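Local coordinates for protein leucine aminopeptidase 1 (Caenorhabditis elegans, PDB 2HC9) that removes N-terminal amino acids, preferably leucine, from peptides using two zinc ions per subunit, and probably acts as a digestive enzyme, at residues Leu5-Ile10 against Asn147-Cys152; Leu184-Leu189 against Pro228-Phe233; Gly376-Asn381 against Asp398-Met403. The protein carries 1 engineered substitution. All blocks are in the same frame, centred on the assembly; numbering follows the deposited sequence.

Contact 1: Leu5-Ile10 against Asn147-Cys152; sequences LVRNGI and NIDVVC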
loop_
_atom_site.group_PDB
_atom_site.type_symbol
_atom_site.label_atom_id
_atom_site.label_comp_id
_atom_site.label_asym_id
_atom_site.label_seq_id
_atom_site.Cartn_x
_atom_site.Cartn_y
_atom_site.Cartn_z
ATOM N N LEU A 5 27.481 2.537 -41.573
ATOM C CA LEU A 5 27.354 2.122 -42.972
ATOM C C LEU A 5 27.397 0.611 -42.992
ATOM O O LEU A 5 28.236 0.002 -42.319
ATOM C CB LEU A 5 28.552 2.647 -43.804
ATOM C CG LEU A 5 28.536 2.216 -45.283
ATOM C CD1 LEU A 5 27.363 2.886 -46.023
ATOM C CD2 LEU A 5 29.873 2.593 -45.962
ATOM N N VAL A 6 26.495 0.016 -43.752
ATOM C CA VAL A 6 26.473 -1.416 -43.938
ATOM C C VAL A 6 27.037 -1.696 -45.340
ATOM O O VAL A 6 26.590 -1.091 -46.328
ATOM C CB VAL A 6 25.030 -1.994 -43.824
ATOM C CG1 VAL A 6 25.050 -3.523 -44.013
ATOM C CG2 VAL A 6 24.402 -1.617 -42.469
ATOM N N ARG A 7 28.019 -2.592 -45.410
ATOM C CA ARG A 7 28.634 -2.945 -46.705
ATOM C C ARG A 7 28.514 -4.419 -47.012
ATOM O O ARG A 7 28.473 -5.276 -46.122
ATOM C CB ARG A 7 30.118 -2.553 -46.726
ATOM C CG ARG A 7 30.361 -1.054 -46.502
ATOM C CD ARG A 7 31.833 -0.638 -46.621
ATOM N NE ARG A 7 32.702 -1.268 -45.632
ATOM C CZ ARG A 7 33.930 -0.832 -45.349
ATOM N NH1 ARG A 7 34.416 0.232 -45.988
ATOM N NH2 ARG A 7 34.687 -1.465 -44.465
ATOM N N ASN A 8 28.515 -4.703 -48.309
ATOM C CA ASN A 8 28.416 -6.051 -48.823
ATOM C C ASN A 8 29.837 -6.583 -48.983
ATOM O O ASN A 8 30.466 -6.329 -50.004
ATOM C CB ASN A 8 27.722 -5.942 -50.182
ATOM C CG ASN A 8 27.491 -7.277 -50.847
ATOM O OD1 ASN A 8 27.602 -8.348 -50.229
ATOM N ND2 ASN A 8 27.143 -7.217 -52.139
ATOM N N GLY A 9 30.358 -7.270 -47.963
ATOM C CA GLY A 9 31.720 -7.831 -47.998
ATOM C C GLY A 9 32.718 -7.059 -47.152
ATOM O O GLY A 9 32.579 -5.836 -46.966
ATOM N N ILE A 10 33.720 -7.775 -46.640
ATOM C CA ILE A 10 34.793 -7.169 -45.839
ATOM C C ILE A 10 35.598 -6.190 -46.699
ATOM O O ILE A 10 36.065 -6.539 -47.793
ATOM C CB ILE A 10 35.737 -8.228 -45.249
ATOM C CG1 ILE A 10 34.998 -9.165 -44.290
ATOM C CG2 ILE A 10 36.960 -7.573 -44.555
ATOM C CD1 ILE A 10 35.800 -10.403 -43.941
ATOM N N ASN A 147 31.492 0.644 -39.600
ATOM C CA ASN A 147 31.239 -0.157 -40.798
ATOM C C ASN A 147 30.795 -1.559 -40.378
ATOM O O ASN A 147 31.544 -2.272 -39.709
ATOM C CB ASN A 147 32.503 -0.270 -41.658
ATOM C CG ASN A 147 32.802 1.026 -42.402
ATOM O OD1 ASN A 147 32.144 1.371 -43.387
ATOM N ND2 ASN A 147 33.778 1.756 -41.904
ATOM N N ILE A 148 29.578 -1.930 -40.760
ATOM C CA ILE A 148 29.109 -3.310 -40.633
ATOM C C ILE A 148 29.293 -4.016 -41.973
ATOM O O ILE A 148 28.524 -3.814 -42.925
ATOM C CB ILE A 148 27.605 -3.381 -40.179
ATOM C CG1 ILE A 148 27.388 -2.477 -38.933
ATOM C CG2 ILE A 148 27.186 -4.851 -39.950
ATOM C CD1 ILE A 148 25.936 -2.303 -38.531
ATOM N N ASP A 149 30.319 -4.857 -42.021
ATOM C CA ASP A 149 30.658 -5.632 -43.217
ATOM C C ASP A 149 30.047 -7.021 -43.160
ATOM O O ASP A 149 30.433 -7.876 -42.352
ATOM C CB ASP A 149 32.185 -5.709 -43.384
ATOM C CG ASP A 149 32.794 -4.359 -43.772
ATOM O OD1 ASP A 149 32.034 -3.373 -43.973
ATOM O OD2 ASP A 149 34.031 -4.291 -43.875
ATOM N N VAL A 150 29.079 -7.233 -44.037
ATOM C CA VAL A 150 28.329 -8.458 -44.020
ATOM C C VAL A 150 29.018 -9.411 -44.992
ATOM O O VAL A 150 29.242 -9.061 -46.157
ATOM C CB VAL A 150 26.880 -8.237 -44.472
ATOM C CG1 VAL A 150 26.122 -9.554 -44.436
ATOM C CG2 VAL A 150 26.181 -7.180 -43.594
ATOM N N VAL A 151 29.338 -10.602 -44.495
ATOM C CA VAL A 151 29.911 -11.677 -45.314
ATOM C C VAL A 151 28.784 -12.665 -45.599
ATOM O O VAL A 151 28.431 -13.509 -44.752
ATOM C CB VAL A 151 31.048 -12.393 -44.569
ATOM C CG1 VAL A 151 31.647 -13.500 -45.448
ATOM C CG2 VAL A 151 32.133 -11.389 -44.155
ATOM N N CYS A 152 28.193 -12.515 -46.777
ATOM C CA CYS A 152 27.038 -13.308 -47.183
ATOM C C CYS A 152 26.969 -13.276 -48.705
ATOM O O CYS A 152 26.840 -12.200 -49.291
ATOM C CB CYS A 152 25.742 -12.737 -46.578
ATOM S SG CYS A 152 24.206 -13.570 -47.127
HETATM O O HOH W 1 28.796 -10.064 -48.524
HETATM O O HOH W 2 27.518 -10.759 -51.678
#
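R7 and N147 stack: the guanidinium and amide planes lie 19° apart, and OD1 of N147 stands 3.4 Å from CZ of R7, over the centre of the guanidinium. The edge of the same group fits D149 beside it. The arginine chain bends at chi3 (-62°), bringing NE 2.8 Å from D149 OD1, while NH2 reaches the syn lone pair of D149 OD2 at 3.0 Å: a side-on, two-nitrogen salt bridge. On the opposite sheet face, CG1 of V6 nestles against CG2 of V150 at 3.9 Å, under helix 120-128, with helix 157-178 also packing on V6. Beyond the strand end, I10 lays CG1 against CG2 of V151, 3.6 Å away. Between the two faces runs a parallel ladder, I148 N to L5 O, R7 N to I148 O and V150 N to R7 O, joining strand 3-8, outermost in this chain's six-stranded N-terminal sheet, to strand 145-151; G9 N extends it to V150 O. An alanine in place of R7 would probably leave the D149 carboxylate without its arginine partner and the N147 amide without its stacking partner. With H110 NE2 and Q11 N also bonded to OD2, D149 is probably held as the anion.

Contact 2: Leu184-Leu189 against Pro228-Phe233; sequences LTTDAL and PTPPAF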
loop_
_atom_site.group_PDB
_atom_site.type_symbol
_atom_site.label_atom_id
_atom_site.label_comp_id
_atom_site.label_asym_id
_atom_site.label_seq_id
_atom_site.Cartn_x
_atom_site.Cartn_y
_atom_site.Cartn_z
ATOM N N LEU A 184 11.923 16.916 -26.531
ATOM C CA LEU A 184 10.980 16.360 -27.524
ATOM C C LEU A 184 9.549 16.605 -27.069
ATOM O O LEU A 184 8.849 15.712 -26.559
ATOM C CB LEU A 184 11.263 14.884 -27.860
ATOM C CG LEU A 184 10.491 14.404 -29.110
ATOM C CD1 LEU A 184 11.165 14.868 -30.450
ATOM C CD2 LEU A 184 10.369 12.886 -29.088
ATOM N N THR A 185 9.109 17.842 -27.258
ATOM C CA THR A 185 7.724 18.227 -26.991
ATOM C C THR A 185 6.800 17.772 -28.126
ATOM O O THR A 185 7.281 17.272 -29.145
ATOM C CB THR A 185 7.644 19.773 -26.907
ATOM O OG1 THR A 185 8.109 20.309 -28.154
ATOM C CG2 THR A 185 8.533 20.310 -25.738
ATOM N N THR A 186 5.489 18.016 -28.010
ATOM C CA THR A 186 4.614 17.722 -29.160
ATOM C C THR A 186 5.070 18.497 -30.398
ATOM O O THR A 186 5.114 17.942 -31.510
ATOM C CB THR A 186 3.122 18.049 -28.916
ATOM O OG1 THR A 186 2.974 19.443 -28.636
ATOM C CG2 THR A 186 2.551 17.218 -27.737
ATOM N N ASP A 187 5.396 19.777 -30.202
ATOM C CA ASP A 187 5.899 20.621 -31.310
ATOM C C ASP A 187 7.147 20.023 -31.953
ATOM O O ASP A 187 7.285 19.999 -33.190
ATOM C CB ASP A 187 6.252 22.016 -30.776
ATOM C CG ASP A 187 5.007 22.858 -30.422
ATOM O OD1 ASP A 187 3.882 22.479 -30.783
ATOM O OD2 ASP A 187 5.177 23.917 -29.788
ATOM N N ALA A 188 8.084 19.580 -31.118
ATOM C CA ALA A 188 9.336 19.031 -31.638
ATOM C C ALA A 188 9.080 17.725 -32.392
ATOM O O ALA A 188 9.695 17.482 -33.422
ATOM C CB ALA A 188 10.310 18.792 -30.516
ATOM N N LEU A 189 8.181 16.883 -31.881
ATOM C CA LEU A 189 7.867 15.640 -32.606
ATOM C C LEU A 189 7.101 15.890 -33.929
ATOM O O LEU A 189 7.360 15.212 -34.941
ATOM C CB LEU A 189 7.135 14.616 -31.700
ATOM C CG LEU A 189 6.826 13.238 -32.339
ATOM C CD1 LEU A 189 8.109 12.582 -32.917
ATOM C CD2 LEU A 189 6.163 12.286 -31.306
ATOM N N PRO A 228 1.859 21.258 -22.188
ATOM C CA PRO A 228 2.504 22.562 -22.277
ATOM C C PRO A 228 2.611 23.077 -23.716
ATOM O O PRO A 228 2.754 24.279 -23.923
ATOM C CB PRO A 228 3.896 22.304 -21.679
ATOM C CG PRO A 228 4.179 20.887 -21.959
ATOM C CD PRO A 228 2.813 20.197 -21.831
ATOM N N THR A 229 2.543 22.170 -24.693
ATOM C CA THR A 229 2.499 22.526 -26.114
ATOM C C THR A 229 1.342 21.716 -26.702
ATOM O O THR A 229 0.935 20.711 -26.112
ATOM C CB THR A 229 3.832 22.180 -26.834
ATOM O OG1 THR A 229 4.125 20.795 -26.625
ATOM C CG2 THR A 229 5.027 23.044 -26.270
ATOM N N PRO A 230 0.734 22.206 -27.786
ATOM C CA PRO A 230 -0.570 21.644 -28.158
ATOM C C PRO A 230 -0.566 20.264 -28.821
ATOM O O PRO A 230 0.459 19.816 -29.365
ATOM C CB PRO A 230 -1.157 22.691 -29.106
ATOM C CG PRO A 230 -0.016 23.445 -29.610
ATOM C CD PRO A 230 1.104 23.363 -28.619
ATOM N N PRO A 231 -1.725 19.581 -28.764
ATOM C CA PRO A 231 -1.841 18.288 -29.423
ATOM C C PRO A 231 -1.762 18.467 -30.958
ATOM O O PRO A 231 -2.049 19.558 -31.462
ATOM C CB PRO A 231 -3.260 17.799 -28.991
ATOM C CG PRO A 231 -4.028 19.087 -28.690
ATOM C CD PRO A 231 -2.969 19.979 -28.057
ATOM N N ALA A 232 -1.395 17.411 -31.681
ATOM C CA ALA A 232 -1.355 17.450 -33.146
ATOM C C ALA A 232 -1.647 16.088 -33.695
ATOM O O ALA A 232 -1.387 15.064 -33.051
ATOM C CB ALA A 232 0.029 17.914 -33.651
ATOM N N PHE A 233 -2.179 16.083 -34.908
ATOM C CA PHE A 233 -2.284 14.887 -35.711
ATOM C C PHE A 233 -1.537 15.160 -37.027
ATOM O O PHE A 233 -1.807 16.160 -37.710
ATOM C CB PHE A 233 -3.760 14.640 -36.002
ATOM C CG PHE A 233 -4.037 13.389 -36.809
ATOM C CD1 PHE A 233 -3.731 12.123 -36.304
ATOM C CD2 PHE A 233 -4.659 13.484 -38.041
ATOM C CE1 PHE A 233 -4.045 10.958 -37.001
ATOM C CE2 PHE A 233 -4.979 12.333 -38.761
ATOM C CZ PHE A 233 -4.663 11.064 -38.260
HETATM O O HOH W 3 4.762 18.598 -25.298
HETATM O O HOH W 4 2.038 20.594 -31.729
#
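T186 and T229 both turn OG1 into the cleft between their own backbone N and carbonyl carbon (chi1 61° and 55°), and from there the two hydroxyls meet, OG1 to OG1 at 2.7 Å, as the side chains slide past each other in opposite directions. T186 OG1 gives its proton to P230 O, 2.6 Å away, approaching 34° out of the carbonyl plane. D187 reaches across the pair: OD2 touches CG2 of T229 at 3.6 Å, and the side chain crosses P230 at about a right angle, OD1 against the ring CD. Two waters bridge the segments. One accepts from T186 N at 2.9 Å and also bonds T229 OG1; the other donates to both D187 OD1 and P230 O. T185 is the N-cap of helix 186-199, its OG1 accepting from A188 N at 3.1 Å. The contact therefore fastens the first turn of that helix to the proline-rich loop entering strand 232-238 of the catalytic domain, and P228 on this loop packs on P311 of a second subunit. P230 and P231 have no backbone N-H to donate; the join is made by hydroxyls, a carbonyl and water. The negative D187, also salt-bridged to R208, would probably be steadied further by the positive end of the helix.

Contact 3: Gly376-Asn381 against Asp398-Met403; sequences GAAMTN and DLVAPM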
loop_
_atom_site.group_PDB
_atom_site.type_symbol
_atom_site.label_atom_id
_atom_site.label_comp_id
_atom_site.label_asym_id
_atom_site.label_seq_id
_atom_site.Cartn_x
_atom_site.Cartn_y
_atom_site.Cartn_z
ATOM N N GLY A 376 6.160 -7.955 -29.152
ATOM C CA GLY A 376 4.991 -7.052 -29.188
ATOM C C GLY A 376 3.749 -7.954 -29.199
ATOM O O GLY A 376 3.815 -9.116 -29.620
ATOM N N ALA A 377 2.624 -7.427 -28.738
ATOM C CA ALA A 377 1.397 -8.216 -28.660
ATOM C C ALA A 377 0.446 -7.729 -29.730
ATOM O O ALA A 377 0.040 -6.569 -29.719
ATOM C CB ALA A 377 0.775 -8.068 -27.223
ATOM N N ALA A 378 0.129 -8.604 -30.687
ATOM C CA ALA A 378 -0.693 -8.244 -31.844
ATOM C C ALA A 378 -2.125 -8.768 -31.731
ATOM O O ALA A 378 -2.337 -9.977 -31.492
ATOM C CB ALA A 378 -0.069 -8.807 -33.133
ATOM N N MET A 379 -3.076 -7.874 -31.922
ATOM C CA MET A 379 -4.488 -8.251 -31.959
ATOM C C MET A 379 -5.086 -7.800 -33.284
ATOM O O MET A 379 -5.045 -6.610 -33.632
ATOM C CB MET A 379 -5.216 -7.599 -30.787
ATOM C CG MET A 379 -6.643 -8.142 -30.597
ATOM S SD MET A 379 -7.529 -7.197 -29.333
ATOM C CE MET A 379 -7.957 -5.718 -30.242
ATOM N N THR A 380 -5.631 -8.763 -34.032
ATOM C CA THR A 380 -6.138 -8.478 -35.372
ATOM C C THR A 380 -7.420 -9.266 -35.686
ATOM O O THR A 380 -7.599 -10.400 -35.219
ATOM C CB THR A 380 -5.052 -8.751 -36.462
ATOM O OG1 THR A 380 -5.599 -8.498 -37.764
ATOM C CG2 THR A 380 -4.533 -10.212 -36.397
ATOM N N ASN A 381 -8.288 -8.660 -36.486
ATOM C CA ASN A 381 -9.481 -9.339 -37.020
ATOM C C ASN A 381 -9.157 -10.327 -38.131
ATOM O O ASN A 381 -10.030 -11.074 -38.571
ATOM C CB ASN A 381 -10.547 -8.336 -37.491
ATOM C CG ASN A 381 -10.131 -7.569 -38.744
ATOM O OD1 ASN A 381 -8.954 -7.254 -38.922
ATOM N ND2 ASN A 381 -11.095 -7.280 -39.618
ATOM N N ASP A 398 12.159 -8.221 -34.553
ATOM C CA ASP A 398 11.188 -7.427 -33.782
ATOM C C ASP A 398 10.025 -8.407 -33.509
ATOM O O ASP A 398 9.068 -8.470 -34.267
ATOM C CB ASP A 398 10.675 -6.233 -34.610
ATOM C CG ASP A 398 11.656 -5.053 -34.658
ATOM O OD1 ASP A 398 12.761 -5.111 -34.045
ATOM O OD2 ASP A 398 11.319 -4.059 -35.332
ATOM N N LEU A 399 10.159 -9.212 -32.467
ATOM C CA LEU A 399 9.241 -10.348 -32.234
ATOM C C LEU A 399 7.816 -9.911 -31.987
ATOM O O LEU A 399 7.575 -8.826 -31.436
ATOM C CB LEU A 399 9.736 -11.194 -31.060
ATOM C CG LEU A 399 11.060 -11.928 -31.337
ATOM C CD1 LEU A 399 11.600 -12.579 -30.064
ATOM C CD2 LEU A 399 10.799 -13.005 -32.386
ATOM N N VAL A 400 6.871 -10.748 -32.421
ATOM C CA VAL A 400 5.434 -10.465 -32.251
ATOM C C VAL A 400 4.757 -11.765 -31.779
ATOM O O VAL A 400 5.070 -12.861 -32.302
ATOM C CB VAL A 400 4.794 -10.006 -33.569
ATOM C CG1 VAL A 400 3.295 -9.753 -33.384
ATOM C CG2 VAL A 400 5.485 -8.731 -34.110
ATOM N N ALA A 401 3.875 -11.635 -30.786
ATOM C CA ALA A 401 3.062 -12.744 -30.286
ATOM C C ALA A 401 1.593 -12.357 -30.430
ATOM O O ALA A 401 1.233 -11.158 -30.390
ATOM C CB ALA A 401 3.402 -13.028 -28.775
ATOM N N PRO A 402 0.716 -13.353 -30.614
ATOM C CA PRO A 402 -0.676 -13.005 -30.811
ATOM C C PRO A 402 -1.459 -12.805 -29.514
ATOM O O PRO A 402 -1.199 -13.472 -28.505
ATOM C CB PRO A 402 -1.236 -14.243 -31.555
ATOM C CG PRO A 402 -0.422 -15.356 -31.094
ATOM C CD PRO A 402 0.941 -14.811 -30.725
ATOM N N MET A 403 -2.377 -11.840 -29.556
ATOM C CA MET A 403 -3.447 -11.662 -28.562
ATOM C C MET A 403 -4.721 -12.309 -29.073
ATOM O O MET A 403 -4.927 -12.442 -30.283
ATOM C CB MET A 403 -3.744 -10.165 -28.339
ATOM C CG MET A 403 -2.674 -9.412 -27.589
ATOM S SD MET A 403 -3.250 -8.029 -26.562
ATOM C CE MET A 403 -2.936 -6.684 -27.715
HETATM O O HOH W 5 -5.140 -11.369 -32.933
#
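A beta-alpha-beta crossover, strand 376-380, helix 383-396 and strand 400-402, brings its two strands side by side here, in parallel, at one end of the catalytic-domain sheet. G376 N donates to L399 O, and three more bonds follow, A401 N to G376 O, A378 N to A401 O and, the shortest at 2.7 Å, M403 N to A378 O. P402 fits this ladder without loss, because the bonds to strand 376-380 come from A401 N and M403 N, on either side of it. On the face of A378, V400 and P402, CG1 of V400, anti to the backbone N (chi1 178°), presses to 3.5 Å from CB of A378, beneath helix 383-396. The face of A377 and A401 lies under helix 367-371. M403, just past the short strand, lays CB against CB of M379 at 3.8 Å; a further touch of its CG on CB of A377 is doubtful, since the side chain has two conformers. Strand 376-380 is itself bonded on its other edge to strand 452-457, through A377 with D457 and M379 with H455. A third subunit borders the contact, its R83 bonded to T380 O and its L404 packed on A401. Where the strands part, a water takes the N-H of T380, with its oxygen 2.9 Å from T380 N and an equal 2.9 Å from M403 O.

Overall arrangement
Contacts 1 and 3 are both parallel strand pairings, but in different sheets: contact 1 lies at the edge of the N-terminal sheet and is partly buried, contact 3 is buried in the catalytic domain within a single crossover unit. Contact 1 adds an ion pair and a stacked amide to its backbone ladder; contact 3 adds mainly apolar contacts of alanines, a valine and methionines. Contact 2, nearer the surface, joins a helix start to a loop with hydroxyls and waters instead of a ladder. Contacts 2 and 3 reach the same sheet and each meets another subunit, yet their centres are about 29 Å apart; contact 1 touches neither of them, nor another chain.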